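Local structure of leucyl-trna synthetase (Plasmodium falciparum, 5FOC) at residues 148-156 with 194-202. The protein is the editing domain of leucyl-tRNA synthetase, an enzyme that probably charges tRNA with leucine, the domain itself probably hydrolysing mischarged tRNA. The protein carries 2 engineered substitutions. Sequence-based numbering, arbitrary orientation.
Sequences YLTLGFDKQ and AYQGIIPLL
F153 and I198 join the two segments through one backbone hydrogen bond, F153 N to I198 O at 2.9 Å, made where the chain leaves strand 146-152 and meets the loop after helix 190-195. G152, with no side chain, lets its CA come within 3.4 Å of I198 O and 4.1 Å of I199 CA, so glycine suits this close approach. The F153 ring lies beside the backbone of 197-200, its CE2 4.0 Å from P200 CD; the proline presents an apolar ring there and also sets CD 3.3 Å from L151 O. T150 CG2 meets the branched I199 side chain at about a right angle, while T150 OG1 bonds to F213 O. At the exposed end, Q156, extended beyond CG (chi2 177°), donates NE2 to Q196 OE1 at 3.0 Å, a doubtful bond because Q196 has two conformers. G197 takes the positive phi of the Schellman motif that ends helix 190-195. I198 and I199 pack on L193 of that helix and Y183 of strand 181-185, and P200 touches I175 of helix 172-178, so the helix-to-strand loop lies at the end of strand 146-152, an inner strand between 181-185 and 216-219.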
loop_
_atom_site.group_PDB
_atom_site.type_symbol
_atom_site.label_atom_id
_atom_site.label_comp_id
_atom_site.label_asym_id
_atom_site.label_seq_id
_atom_site.Cartn_x
_atom_site.Cartn_y
_atom_site.Cartn_z
ATOM N N TYR A 148 -3.097 5.449 9.696
ATOM C CA TYR A 148 -2.842 6.824 10.034
ATOM C C TYR A 148 -2.554 7.645 8.782
ATOM O O TYR A 148 -1.971 7.182 7.846
ATOM C CB TYR A 148 -1.633 6.907 11.027
ATOM C CG TYR A 148 -2.019 6.396 12.386
ATOM C CD1 TYR A 148 -2.216 5.023 12.600
ATOM C CD2 TYR A 148 -2.184 7.257 13.467
ATOM C CE1 TYR A 148 -2.564 4.529 13.854
ATOM C CE2 TYR A 148 -2.494 6.764 14.743
ATOM C CZ TYR A 148 -2.696 5.405 14.920
ATOM O OH TYR A 148 -3.026 4.894 16.160
ATOM N N LEU A 149 -3.019 8.900 8.816
ATOM C CA LEU A 149 -2.751 9.860 7.744
ATOM C C LEU A 149 -1.813 10.906 8.339
ATOM O O LEU A 149 -2.132 11.488 9.369
ATOM C CB LEU A 149 -4.063 10.574 7.258
ATOM C CG LEU A 149 -4.910 9.703 6.348
ATOM C CD1 LEU A 149 -5.455 8.445 6.969
ATOM C CD2 LEU A 149 -6.065 10.595 5.914
ATOM N N THR A 150 -0.700 11.155 7.639
ATOM C CA THR A 150 0.330 12.092 8.054
ATOM C C THR A 150 1.057 12.682 6.828
ATOM O O THR A 150 1.198 12.015 5.773
ATOM C CB THR A 150 1.362 11.412 8.991
ATOM O OG1 THR A 150 2.065 12.444 9.656
ATOM C CG2 THR A 150 2.296 10.556 8.228
ATOM N N LEU A 151 1.494 13.923 6.961
ATOM C CA LEU A 151 2.124 14.652 5.877
ATOM C C LEU A 151 3.606 14.310 5.780
ATOM O O LEU A 151 4.249 14.125 6.842
ATOM C CB LEU A 151 1.928 16.162 6.071
ATOM C CG LEU A 151 0.521 16.787 5.793
ATOM C CD1 LEU A 151 0.422 18.159 6.414
ATOM C CD2 LEU A 151 0.371 16.818 4.291
ATOM N N GLY A 152 4.145 14.156 4.590
ATOM C CA GLY A 152 5.568 13.835 4.456
ATOM C C GLY A 152 6.142 14.341 3.167
ATOM O O GLY A 152 5.434 14.975 2.326
ATOM N N PHE A 153 7.403 14.016 2.987
ATOM C CA PHE A 153 8.191 14.524 1.897
ATOM C C PHE A 153 8.128 13.605 0.690
ATOM O O PHE A 153 7.994 12.373 0.817
ATOM C CB PHE A 153 9.651 14.639 2.334
ATOM C CG PHE A 153 9.860 15.495 3.573
ATOM C CD1 PHE A 153 9.755 16.877 3.479
ATOM C CD2 PHE A 153 10.147 14.930 4.809
ATOM C CE1 PHE A 153 9.904 17.695 4.567
ATOM C CE2 PHE A 153 10.343 15.753 5.928
ATOM C CZ PHE A 153 10.214 17.135 5.809
ATOM N N ASP A 154 8.277 14.224 -0.484
ATOM C CA ASP A 154 8.268 13.497 -1.746
ATOM C C ASP A 154 9.584 12.803 -2.003
ATOM O O ASP A 154 9.606 11.779 -2.686
ATOM C CB ASP A 154 7.926 14.430 -2.925
ATOM C CG ASP A 154 7.480 13.664 -4.166
ATOM O OD1 ASP A 154 6.471 12.910 -4.088
ATOM O OD2 ASP A 154 8.153 13.808 -5.211
ATOM N N LYS A 155 10.660 13.385 -1.462
ATOM C CA LYS A 155 12.025 12.873 -1.547
ATOM C C LYS A 155 12.586 12.823 -0.129
ATOM O O LYS A 155 12.312 13.717 0.658
ATOM C CB LYS A 155 12.846 13.840 -2.396
ATOM C CG LYS A 155 14.255 13.377 -2.683
ATOM C CD LYS A 155 14.855 14.103 -3.878
ATOM C CE LYS A 155 14.991 15.588 -3.625
ATOM N NZ LYS A 155 15.988 16.155 -4.561
ATOM N N GLN A 156 13.357 11.788 0.202
ATOM C CA GLN A 156 13.795 11.582 1.587
ATOM C C GLN A 156 15.136 12.231 1.838
ATOM O O GLN A 156 15.279 13.420 1.548
ATOM C CB GLN A 156 13.777 10.103 1.981
ATOM C CG GLN A 156 14.996 9.261 1.661
ATOM C CD GLN A 156 14.834 7.843 2.192
ATOM O OE1 GLN A 156 14.204 7.010 1.560
ATOM N NE2 GLN A 156 15.420 7.561 3.360
ATOM N N ALA A 194 9.944 8.542 10.039
ATOM C CA ALA A 194 10.606 9.768 10.464
ATOM C C ALA A 194 12.145 9.606 10.493
ATOM O O ALA A 194 12.875 10.481 9.974
ATOM C CB ALA A 194 10.057 10.225 11.796
ATOM N N TYR A 195 12.611 8.433 10.975
ATOM C CA TYR A 195 14.054 8.194 11.078
ATOM C C TYR A 195 14.644 8.200 9.658
ATOM O O TYR A 195 15.697 8.761 9.428
ATOM C CB TYR A 195 14.401 6.874 11.817
ATOM C CG TYR A 195 15.903 6.627 11.919
ATOM C CD1 TYR A 195 16.706 7.475 12.659
ATOM C CD2 TYR A 195 16.531 5.600 11.169
ATOM C CE1 TYR A 195 18.085 7.278 12.725
ATOM C CE2 TYR A 195 17.910 5.384 11.237
ATOM C CZ TYR A 195 18.678 6.227 12.009
ATOM O OH TYR A 195 20.024 6.020 12.056
ATOM N N GLN A 196 13.906 7.656 8.694
ATOM C CA GLN A 196 14.273 7.582 7.258
ATOM C C GLN A 196 14.167 8.926 6.544
ATOM O O GLN A 196 14.491 9.019 5.351
ATOM C CB GLN A 196 13.359 6.593 6.463
ATOM C CG GLN A 196 13.728 5.112 6.482
ATOM C CD GLN A 196 15.175 4.831 6.090
ATOM O OE1 GLN A 196 15.593 5.065 4.949
ATOM N NE2 GLN A 196 15.944 4.298 7.038
ATOM N N GLY A 197 13.672 9.959 7.212
ATOM C CA GLY A 197 13.450 11.265 6.546
ATOM C C GLY A 197 12.278 11.369 5.603
ATOM O O GLY A 197 12.238 12.287 4.773
ATOM N N ILE A 198 11.334 10.441 5.720
ATOM C CA ILE A 198 10.144 10.412 4.854
ATOM C C ILE A 198 9.036 11.274 5.439
ATOM O O ILE A 198 8.277 11.871 4.679
ATOM C CB ILE A 198 9.662 8.962 4.620
ATOM C CG1 ILE A 198 10.818 8.163 3.984
ATOM C CG2 ILE A 198 8.377 8.938 3.754
ATOM C CD1 ILE A 198 10.632 6.663 3.918
ATOM N N ILE A 199 8.889 11.320 6.753
ATOM C CA ILE A 199 7.949 12.236 7.401
ATOM C C ILE A 199 8.678 13.019 8.476
ATOM O O ILE A 199 9.716 12.523 8.956
ATOM C CB ILE A 199 6.732 11.501 7.990
ATOM C CG1 ILE A 199 7.096 10.685 9.253
ATOM C CG2 ILE A 199 6.076 10.595 6.936
ATOM C CD1 ILE A 199 5.901 10.053 9.935
ATOM N N PRO A 200 8.187 14.184 8.875
ATOM C CA PRO A 200 8.745 14.960 9.950
ATOM C C PRO A 200 8.166 14.572 11.288
ATOM O O PRO A 200 7.162 13.867 11.362
ATOM C CB PRO A 200 8.329 16.369 9.621
ATOM C CG PRO A 200 7.028 16.185 8.937
ATOM C CD PRO A 200 7.118 14.931 8.154
ATOM N N LEU A 201 8.863 15.018 12.328
ATOM C CA LEU A 201 8.360 15.026 13.718
ATOM C C LEU A 201 7.816 16.420 14.015
ATOM O O LEU A 201 8.309 17.393 13.491
ATOM C CB LEU A 201 9.468 14.654 14.703
ATOM C CG LEU A 201 10.035 13.246 14.717
ATOM C CD1 LEU A 201 11.190 13.142 15.716
ATOM C CD2 LEU A 201 8.884 12.290 15.038
ATOM N N LEU A 202 6.785 16.487 14.845
ATOM C CA LEU A 202 6.093 17.699 15.205
ATOM C C LEU A 202 6.684 18.265 16.496
ATOM O O LEU A 202 7.006 17.524 17.411
ATOM C CB LEU A 202 4.601 17.394 15.377
ATOM C CG LEU A 202 3.642 18.436 15.920
ATOM C CD1 LEU A 202 3.394 19.548 14.929
ATOM C CD2 LEU A 202 2.341 17.778 16.374
#